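Local coordinates for MexT protein (Pseudomonas aeruginosa, PDB 6L33), which activates transcription of the genes for the MexEF-OprN efflux pump as a LysR-type regulator, this chain being its regulatory domain without the DNA-binding part, at residues Val9-Ser15 with Val38-Ala44; Leu53-Ser59 with Met183-Gly187; Tyr99-Ala105 with Asp148-Thr152. All coordinates share one frame; numbering follows the deposited sequence.

Contact 1: Val9-Ser15 with Val38-Ala44. With SO4 (sulfate ion), chain E.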
loop_
_atom_site.group_PDB
_atom_site.type_symbol
_atom_site.label_atom_id
_atom_site.label_comp_id
_atom_site.label_asym_id
_atom_site.label_seq_id
_atom_site.Cartn_x
_atom_site.Cartn_y
_atom_site.Cartn_z
ATOM N N VAL B 9 6.268 -13.578 18.112
ATOM C CA VAL B 9 5.749 -12.781 17.011
ATOM C C VAL B 9 6.659 -11.576 16.829
ATOM O O VAL B 9 7.010 -10.901 17.804
ATOM C CB VAL B 9 4.297 -12.344 17.269
ATOM C CG1 VAL B 9 3.789 -11.486 16.118
ATOM C CG2 VAL B 9 3.407 -13.562 17.469
ATOM N N PHE B 10 7.053 -11.314 15.588
ATOM C CA PHE B 10 7.927 -10.199 15.265
ATOM C C PHE B 10 7.171 -9.177 14.427
ATOM O O PHE B 10 6.399 -9.539 13.535
ATOM C CB PHE B 10 9.176 -10.681 14.524
ATOM C CG PHE B 10 10.198 -11.318 15.420
ATOM C CD1 PHE B 10 10.661 -10.652 16.542
ATOM C CD2 PHE B 10 10.685 -12.585 15.149
ATOM C CE1 PHE B 10 11.599 -11.234 17.373
ATOM C CE2 PHE B 10 11.624 -13.172 15.978
ATOM C CZ PHE B 10 12.080 -12.497 17.090
ATOM N N ARG B 11 7.391 -7.902 14.732
ATOM C CA ARG B 11 6.717 -6.797 14.061
ATOM C C ARG B 11 7.770 -5.904 13.422
ATOM O O ARG B 11 8.617 -5.338 14.122
ATOM C CB ARG B 11 5.849 -6.008 15.044
ATOM C CG ARG B 11 4.669 -6.802 15.587
ATOM C CD ARG B 11 4.092 -6.188 16.855
ATOM N NE ARG B 11 3.010 -7.005 17.404
ATOM C CZ ARG B 11 3.186 -7.995 18.276
ATOM N NH1 ARG B 11 2.143 -8.685 18.719
ATOM N NH2 ARG B 11 4.404 -8.292 18.710
ATOM N N ILE B 12 7.724 -5.793 12.094
ATOM C CA ILE B 12 8.682 -4.999 11.338
ATOM C C ILE B 12 7.923 -4.051 10.419
ATOM O O ILE B 12 6.763 -4.280 10.068
ATOM C CB ILE B 12 9.657 -5.874 10.517
ATOM C CG1 ILE B 12 8.930 -6.533 9.345
ATOM C CG2 ILE B 12 10.314 -6.927 11.396
ATOM C CD1 ILE B 12 9.842 -7.347 8.444
ATOM N N GLY B 13 8.599 -2.973 10.034
ATOM C CA GLY B 13 8.051 -1.991 9.112
ATOM C C GLY B 13 8.835 -1.995 7.811
ATOM O O GLY B 13 10.066 -2.029 7.818
ATOM N N LEU B 14 8.109 -1.968 6.697
ATOM C CA LEU B 14 8.750 -2.043 5.395
ATOM C C LEU B 14 8.145 -1.017 4.452
ATOM O O LEU B 14 6.924 -0.846 4.405
ATOM C CB LEU B 14 8.620 -3.444 4.778
ATOM C CG LEU B 14 9.372 -4.599 5.442
ATOM C CD1 LEU B 14 9.131 -5.886 4.669
ATOM C CD2 LEU B 14 10.866 -4.303 5.555
ATOM N N SER B 15 9.013 -0.334 3.711
ATOM C CA SER B 15 8.561 0.467 2.585
ATOM C C SER B 15 7.892 -0.438 1.558
ATOM O O SER B 15 8.247 -1.611 1.411
ATOM C CB SER B 15 9.740 1.216 1.962
ATOM O OG SER B 15 9.335 1.957 0.826
ATOM N N VAL B 38 6.033 -15.954 13.973
ATOM C CA VAL B 38 5.031 -15.285 13.152
ATOM C C VAL B 38 5.517 -13.872 12.863
ATOM O O VAL B 38 5.955 -13.161 13.775
ATOM C CB VAL B 38 3.660 -15.267 13.849
ATOM C CG1 VAL B 38 2.622 -14.615 12.955
ATOM C CG2 VAL B 38 3.241 -16.681 14.222
ATOM N N LEU B 39 5.437 -13.466 11.600
ATOM C CA LEU B 39 5.910 -12.161 11.157
ATOM C C LEU B 39 4.728 -11.260 10.826
ATOM O O LEU B 39 3.852 -11.637 10.042
ATOM C CB LEU B 39 6.821 -12.297 9.937
ATOM C CG LEU B 39 7.525 -11.016 9.488
ATOM C CD1 LEU B 39 8.419 -10.485 10.595
ATOM C CD2 LEU B 39 8.326 -11.255 8.216
ATOM N N VAL B 40 4.713 -10.069 11.419
ATOM C CA VAL B 40 3.742 -9.028 11.103
ATOM C C VAL B 40 4.497 -7.879 10.451
ATOM O O VAL B 40 5.437 -7.331 11.041
ATOM C CB VAL B 40 2.984 -8.552 12.353
ATOM C CG1 VAL B 40 2.066 -7.387 12.007
ATOM C CG2 VAL B 40 2.197 -9.696 12.965
ATOM N N VAL B 41 4.096 -7.516 9.236
ATOM C CA VAL B 41 4.731 -6.439 8.483
ATOM C C VAL B 41 3.776 -5.255 8.454
ATOM O O VAL B 41 2.627 -5.384 8.012
ATOM C CB VAL B 41 5.101 -6.877 7.057
ATOM C CG1 VAL B 41 5.822 -5.748 6.332
ATOM C CG2 VAL B 41 5.958 -8.134 7.085
ATOM N N ARG B 42 4.248 -4.107 8.927
ATOM C CA ARG B 42 3.506 -2.858 8.857
ATOM C C ARG B 42 4.084 -1.978 7.754
ATOM O O ARG B 42 5.280 -2.031 7.459
ATOM C CB ARG B 42 3.554 -2.114 10.195
ATOM C CG ARG B 42 3.166 -2.956 11.402
ATOM C CD ARG B 42 1.721 -3.432 11.315
ATOM N NE ARG B 42 0.808 -2.339 10.994
ATOM C CZ ARG B 42 0.353 -1.457 11.879
ATOM N NH1 ARG B 42 0.720 -1.537 13.151
ATOM N NH2 ARG B 42 -0.471 -0.492 11.491
ATOM N N ARG B 43 3.217 -1.172 7.143
ATOM C CA ARG B 43 3.656 -0.229 6.120
ATOM C C ARG B 43 4.453 0.903 6.758
ATOM O O ARG B 43 4.045 1.462 7.779
ATOM C CB ARG B 43 2.449 0.330 5.365
ATOM C CG ARG B 43 2.758 1.523 4.464
ATOM C CD ARG B 43 3.631 1.131 3.278
ATOM N NE ARG B 43 3.043 0.050 2.491
ATOM C CZ ARG B 43 2.100 0.220 1.570
ATOM N NH1 ARG B 43 1.633 1.433 1.312
ATOM N NH2 ARG B 43 1.624 -0.825 0.905
ATOM N N ALA B 44 5.592 1.242 6.154
ATOM C CA ALA B 44 6.481 2.263 6.689
ATOM C C ALA B 44 6.882 3.245 5.597
ATOM O O ALA B 44 7.065 2.861 4.438
ATOM C CB ALA B 44 7.738 1.641 7.309
HETATM S S SO4 E . -0.773 -1.074 7.792
HETATM O O1 SO4 E . -1.567 -0.612 8.927
HETATM O O2 SO4 E . -0.674 -0.018 6.789
HETATM O O3 SO4 E . 0.563 -1.432 8.254
HETATM O O4 SO4 E . -1.407 -2.245 7.195
HETATM O O HOH W 1 4.846 -2.299 3.087
HETATM O O HOH W 2 8.029 4.181 1.832
#

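Contact 2: Leu53-Ser59 with Met183-Gly187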
loop_
_atom_site.group_PDB
_atom_site.type_symbol
_atom_site.label_atom_id
_atom_site.label_comp_id
_atom_site.label_asym_id
_atom_site.label_seq_id
_atom_site.Cartn_x
_atom_site.Cartn_y
_atom_site.Cartn_z
ATOM N N LEU B 53 8.436 3.382 15.480
ATOM C CA LEU B 53 9.442 2.969 16.453
ATOM C C LEU B 53 9.086 3.450 17.855
ATOM O O LEU B 53 9.090 2.666 18.810
ATOM C CB LEU B 53 10.819 3.491 16.038
ATOM C CG LEU B 53 11.479 2.842 14.818
ATOM C CD1 LEU B 53 12.663 3.675 14.341
ATOM C CD2 LEU B 53 11.914 1.415 15.125
ATOM N N ALA B 54 8.768 4.739 17.997
ATOM C CA ALA B 54 8.548 5.306 19.325
ATOM C C ALA B 54 7.313 4.722 20.002
ATOM O O ALA B 54 7.250 4.678 21.236
ATOM C CB ALA B 54 8.433 6.827 19.235
ATOM N N SER B 55 6.331 4.269 19.224
ATOM C CA SER B 55 5.097 3.732 19.784
ATOM C C SER B 55 5.152 2.232 20.039
ATOM O O SER B 55 4.262 1.705 20.714
ATOM C CB SER B 55 3.918 4.039 18.858
ATOM O OG SER B 55 4.099 3.424 17.594
ATOM N N GLY B 56 6.159 1.535 19.521
ATOM C CA GLY B 56 6.257 0.104 19.710
ATOM C C GLY B 56 5.587 -0.740 18.652
ATOM O O GLY B 56 5.506 -1.962 18.823
ATOM N N GLU B 57 5.108 -0.134 17.562
ATOM C CA GLU B 57 4.403 -0.898 16.535
ATOM C C GLU B 57 5.344 -1.812 15.762
ATOM O O GLU B 57 4.911 -2.848 15.243
ATOM C CB GLU B 57 3.686 0.052 15.576
ATOM C CG GLU B 57 2.443 0.699 16.163
ATOM C CD GLU B 57 1.877 1.785 15.271
ATOM O OE1 GLU B 57 2.445 2.899 15.256
ATOM O OE2 GLU B 57 0.867 1.526 14.585
ATOM N N ILE B 58 6.619 -1.441 15.653
ATOM C CA ILE B 58 7.632 -2.275 15.022
ATOM C C ILE B 58 8.871 -2.255 15.902
ATOM O O ILE B 58 9.094 -1.328 16.684
ATOM C CB ILE B 58 7.989 -1.811 13.587
ATOM C CG1 ILE B 58 8.698 -0.451 13.616
ATOM C CG2 ILE B 58 6.748 -1.770 12.702
ATOM C CD1 ILE B 58 9.164 0.034 12.249
ATOM N N SER B 59 9.678 -3.306 15.781
ATOM C CA SER B 59 10.987 -3.321 16.418
ATOM C C SER B 59 12.092 -2.873 15.479
ATOM O O SER B 59 13.125 -2.379 15.940
ATOM C CB SER B 59 11.310 -4.720 16.948
ATOM O OG SER B 59 11.512 -5.633 15.884
HETATM N N MSE B 183 18.035 0.714 7.519
HETATM C CA MSE B 183 17.487 -0.158 8.544
HETATM C C MSE B 183 17.595 0.592 9.856
HETATM O O MSE B 183 18.679 1.031 10.233
HETATM C CB MSE B 183 18.218 -1.496 8.632
HETATM C CG MSE B 183 17.701 -2.357 9.776
HETATM SE SE MSE B 183 18.567 -4.091 9.963
HETATM C CE MSE B 183 18.502 -4.665 8.107
ATOM N N ALA B 184 16.472 0.760 10.543
ATOM C CA ALA B 184 16.439 1.537 11.770
ATOM C C ALA B 184 15.720 0.754 12.854
ATOM O O ALA B 184 14.706 0.096 12.595
ATOM C CB ALA B 184 15.753 2.891 11.560
ATOM N N TRP B 185 16.255 0.831 14.068
ATOM C CA TRP B 185 15.655 0.166 15.210
ATOM C C TRP B 185 15.898 1.024 16.442
ATOM O O TRP B 185 16.699 1.961 16.428
ATOM C CB TRP B 185 16.206 -1.256 15.387
ATOM C CG TRP B 185 17.675 -1.328 15.673
ATOM C CD1 TRP B 185 18.265 -1.463 16.896
ATOM C CD2 TRP B 185 18.744 -1.288 14.715
ATOM N NE1 TRP B 185 19.632 -1.504 16.763
ATOM C CE2 TRP B 185 19.952 -1.399 15.434
ATOM C CE3 TRP B 185 18.797 -1.169 13.323
ATOM C CZ2 TRP B 185 21.197 -1.391 14.809
ATOM C CZ3 TRP B 185 20.035 -1.161 12.702
ATOM C CH2 TRP B 185 21.219 -1.272 13.446
ATOM N N ARG B 186 15.185 0.695 17.507
ATOM C CA ARG B 186 15.216 1.469 18.735
ATOM C C ARG B 186 16.397 1.045 19.598
ATOM O O ARG B 186 16.786 -0.126 19.624
ATOM C CB ARG B 186 13.909 1.286 19.501
ATOM C CG ARG B 186 13.583 -0.165 19.763
ATOM C CD ARG B 186 12.774 -0.808 18.642
ATOM N NE ARG B 186 11.422 -0.271 18.553
ATOM C CZ ARG B 186 10.506 -0.366 19.511
ATOM N NH1 ARG B 186 10.772 -0.995 20.649
ATOM N NH2 ARG B 186 9.312 0.164 19.323
ATOM N N GLY B 187 16.968 2.020 20.310
ATOM C CA GLY B 187 18.169 1.759 21.087
ATOM C C GLY B 187 17.997 0.667 22.126
ATOM O O GLY B 187 18.932 -0.093 22.391
#

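Contact 3: Tyr99-Ala105 with Asp148-Thr152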
loop_
_atom_site.group_PDB
_atom_site.type_symbol
_atom_site.label_atom_id
_atom_site.label_comp_id
_atom_site.label_asym_id
_atom_site.label_seq_id
_atom_site.Cartn_x
_atom_site.Cartn_y
_atom_site.Cartn_z
ATOM N N TYR B 99 9.689 19.278 -18.175
ATOM C CA TYR B 99 9.323 18.781 -16.854
ATOM C C TYR B 99 8.325 19.709 -16.177
ATOM O O TYR B 99 7.301 19.263 -15.645
ATOM C CB TYR B 99 10.586 18.627 -16.006
ATOM C CG TYR B 99 10.367 17.999 -14.654
ATOM C CD1 TYR B 99 10.433 16.623 -14.491
ATOM C CD2 TYR B 99 10.104 18.782 -13.538
ATOM C CE1 TYR B 99 10.239 16.044 -13.254
ATOM C CE2 TYR B 99 9.905 18.212 -12.298
ATOM C CZ TYR B 99 9.974 16.842 -12.161
ATOM O OH TYR B 99 9.782 16.271 -10.924
ATOM N N CYS B 100 8.603 21.013 -16.202
ATOM C CA CYS B 100 7.753 21.983 -15.523
ATOM C C CYS B 100 6.403 22.157 -16.206
ATOM O O CYS B 100 5.460 22.639 -15.568
ATOM C CB CYS B 100 8.476 23.328 -15.449
ATOM S SG CYS B 100 9.713 23.406 -14.135
ATOM N N ALA B 101 6.288 21.786 -17.483
ATOM C CA ALA B 101 5.047 21.970 -18.222
ATOM C C ALA B 101 4.120 20.764 -18.153
ATOM O O ALA B 101 2.914 20.914 -18.378
ATOM C CB ALA B 101 5.347 22.285 -19.692
ATOM N N ARG B 102 4.637 19.595 -17.853
ATOM C CA ARG B 102 3.780 18.423 -17.842
ATOM C C ARG B 102 3.149 18.235 -16.468
ATOM O O ARG B 102 3.609 18.812 -15.480
ATOM C CB ARG B 102 4.588 17.196 -18.258
ATOM C CG ARG B 102 4.821 17.173 -19.763
ATOM C CD ARG B 102 5.732 16.056 -20.213
ATOM N NE ARG B 102 5.165 14.742 -19.943
ATOM C CZ ARG B 102 5.508 13.639 -20.598
ATOM N NH1 ARG B 102 4.945 12.481 -20.285
ATOM N NH2 ARG B 102 6.407 13.695 -21.572
ATOM N N PRO B 103 2.058 17.475 -16.378
ATOM C CA PRO B 103 1.452 17.210 -15.070
ATOM C C PRO B 103 2.200 16.120 -14.323
ATOM O O PRO B 103 2.844 15.250 -14.914
ATOM C CB PRO B 103 0.031 16.761 -15.428
ATOM C CG PRO B 103 0.185 16.120 -16.765
ATOM C CD PRO B 103 1.253 16.914 -17.480
ATOM N N HIS B 104 2.102 16.172 -12.999
ATOM C CA HIS B 104 2.930 15.335 -12.147
ATOM C C HIS B 104 2.092 14.505 -11.188
ATOM O O HIS B 104 1.034 14.933 -10.720
ATOM C CB HIS B 104 3.925 16.187 -11.359
ATOM C CG HIS B 104 4.919 16.889 -12.226
ATOM N ND1 HIS B 104 6.201 16.425 -12.416
ATOM C CD2 HIS B 104 4.808 18.010 -12.978
ATOM C CE1 HIS B 104 6.844 17.239 -13.235
ATOM N NE2 HIS B 104 6.020 18.207 -13.592
ATOM N N ALA B 105 2.585 13.302 -10.913
ATOM C CA ALA B 105 2.074 12.447 -9.852
ATOM C C ALA B 105 3.080 12.461 -8.714
ATOM O O ALA B 105 4.283 12.297 -8.941
ATOM C CB ALA B 105 1.845 11.018 -10.347
ATOM N N ASP B 148 0.362 11.649 -20.038
ATOM C CA ASP B 148 1.627 12.367 -19.987
ATOM C C ASP B 148 2.001 12.773 -18.565
ATOM O O ASP B 148 2.880 13.621 -18.379
ATOM C CB ASP B 148 1.584 13.592 -20.906
ATOM C CG ASP B 148 0.657 14.676 -20.397
ATOM O OD1 ASP B 148 -0.397 14.341 -19.815
ATOM O OD2 ASP B 148 0.981 15.868 -20.584
ATOM N N ILE B 149 1.356 12.181 -17.558
ATOM C CA ILE B 149 1.743 12.435 -16.175
ATOM C C ILE B 149 3.077 11.760 -15.894
ATOM O O ILE B 149 3.321 10.620 -16.314
ATOM C CB ILE B 149 0.660 11.939 -15.200
ATOM C CG1 ILE B 149 -0.699 12.558 -15.527
ATOM C CG2 ILE B 149 1.050 12.257 -13.765
ATOM C CD1 ILE B 149 -1.858 11.879 -14.818
ATOM N N ILE B 150 3.948 12.458 -15.173
ATOM C CA ILE B 150 5.252 11.923 -14.813
ATOM C C ILE B 150 5.382 11.926 -13.296
ATOM O O ILE B 150 4.719 12.697 -12.595
ATOM C CB ILE B 150 6.400 12.720 -15.473
ATOM C CG1 ILE B 150 6.416 14.165 -14.977
ATOM C CG2 ILE B 150 6.261 12.697 -16.989
ATOM C CD1 ILE B 150 7.293 15.085 -15.822
ATOM N N ALA B 151 6.237 11.039 -12.792
ATOM C CA ALA B 151 6.499 10.914 -11.366
ATOM C C ALA B 151 8.000 10.969 -11.120
ATOM O O ALA B 151 8.797 10.521 -11.950
ATOM C CB ALA B 151 5.923 9.607 -10.798
ATOM N N THR B 152 8.379 11.528 -9.973
ATOM C CA THR B 152 9.773 11.620 -9.548
ATOM C C THR B 152 9.929 10.791 -8.280
ATOM O O THR B 152 9.383 11.150 -7.232
ATOM C CB THR B 152 10.184 13.072 -9.304
ATOM O OG1 THR B 152 9.821 13.875 -10.435
ATOM C CG2 THR B 152 11.686 13.166 -9.082
HETATM O O HOH W 3 7.255 14.301 -11.216
HETATM O O HOH W 4 6.734 12.944 -8.323
#

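Contact 1: Val9-Ser15 with Val38-Ala44
Ile-12 and Leu-39 meet almost at right angles on one face of a pair of parallel strands. With chi1 at 71°, CG1 of Ile-12 sits between its backbone N and carbonyl carbon, and CD1 is carried across the gap to within 4.1 Å of Leu-39 CD1. The same Ile-12 side chain passes aslant the CG2 methyl of Val-41. The other branch of Val-41, CG1, comes to 3.7 Å from Leu-14 CD1, the two side chains crossing at a slant. On the face that carries Val-9, Arg-11, Val-38 and Val-40 the pairs run side by side, pointing the same way: Val-9 CG2 is 4.0 Å from Val-38 CB, and Arg-11 CG lies against Val-40 CB. The strands belong to a beta-alpha-beta unit whose connection is helix 18-33, which packs against Leu-39 and Val-41, while helix 193-203 covers Phe-10 and Ile-12. Backbone bonds of the parallel kind stitch the pair, Phe-10, Ile-12 and Leu-14 each bonding to the residues that flank its opposite number, as in Arg-42 N to Ile-12 O (2.8 Å). At the far end a sulfate, probably from the crystallisation liquor, lies at the edge of the Arg-42 guanidinium, in its plane. It takes Arg-42 NE on O3 (2.9 Å) and NH2 on O1, and Arg-43 N also donates to O3. Arg-43 NH1 of the second subunit donates to it too, and Arg-43 itself sends NH2 to Gln-136 of that subunit. Leu-39 and Val-40 form a parallel ladder with a strand of the second subunit, so the sheet continues across the interface.

Contact 2: Leu53-Ser59 with Met183-Gly187
Arg-186 reaches from the C-terminal end of strand 181-186 into the turn that follows helix 49-55. CB already points toward the turn. From there chi1 of 55° places CG between the backbone N and the carbonyl carbon, and two further bends fold the chain over. Arg-186 CD then lies 3.1 Å from Ser-59 O, which also touches Trp-185 CB. At Arg-186 NE the CD2 methyl of Leu-53 arrives at the guanidinium edge, in its plane, at 3.9 Å, and the same leucine extends CD1 to the methyl of Ala-184. Ile-58 O stands over one guanidinium face, 3.0 Å from Arg-186 NH2, but the angle is too poor for a hydrogen bond. The helix closes here in a Schellman motif, with Gly-56 at a phi of 90° and its N bonded to Leu-53 O; in the LysR regulatory domain this turn leads into strand 60-62, which pairs with the antiparallel strand 181-186. The tip, Arg-186 NH2, comes within 2.6 Å of Leu-53 O. Gly-56 CA approaches Arg-186 NH2 at the edge, 3.1 Å away. The carbonyl oxygens of Leu-53, Ile-58 and Ser-59, near the C-terminal end of the helix, would tend to favour the positive charge. NH1 turns to Gln-189, while the Trp-185 ring leads away to bond Asp-190 through NE1 and to meet Arg-199 in a cation-pi contact.

Contact 3: Tyr99-Ala105 with Asp148-Thr152
Arg-102 grips Asp-148 O side-on with two hydrogen bonds. Arg-102 NE lies in the carbonyl plane on a lone pair, 3.0 Å from Asp-148 O, while NH1, equally distant, stands above that plane. His-104 NE2 bonds Tyr-99 O (2.6 Å). Backbone bonds join the parallel strands: Ile-150 N to Pro-103 O, and Ala-105 N to Ile-150 O at 2.8 Å. One water joins His-104 ND1 to Thr-152 OG1 and another joins Ala-105 O to Thr-152 N. Toward Arg-102 the Asp-148 carboxylate offers charge alone, OD2 lying 4.4 Å from Arg-102 NE and well out of the guanidinium plane; NH1 has its salt bridge with Asp-88. In the packing, Ile-150 takes the leading part. Its CG2 covers one face of the guanidinium, and with chi1 at 63° its CG1 branch runs beside His-104, bringing Ile-150 CD1 to 3.7 Å from Tyr-99 CD1. His-104 CE1 sits over the centre of the Tyr-99 ring, and the Asp-148 carboxylate packs across the Pro-103 ring. Helix 116-123 touches Tyr-99 and Thr-152, helix 140-144 packs on Ala-105 and Ile-149, and strands 129-134 and 82-86 extend the sheet on either side of this pair.

From the N terminus, contact 1 closes first, a short loop holding helix 18-33 between neighbouring strands. The chain then runs through helix 49-55 into contact 2, which closes a far longer loop when strand 181-186 returns to the first sheet. Inside that loop the chain visits the second sheet, where contact 3 joins strands 103-107 and 150-154 and closes a loop holding helix 116-123, strand 129-134 and helix 140-144; contact 3 is thus nested in contact 2 and in series with contact 1. Contacts 1 and 2 touch, with centres 11 Å apart, whereas contact 3 lies about 33 Å from contact 1 by centres, in the other lobe of this periplasmic-binding-protein-like domain.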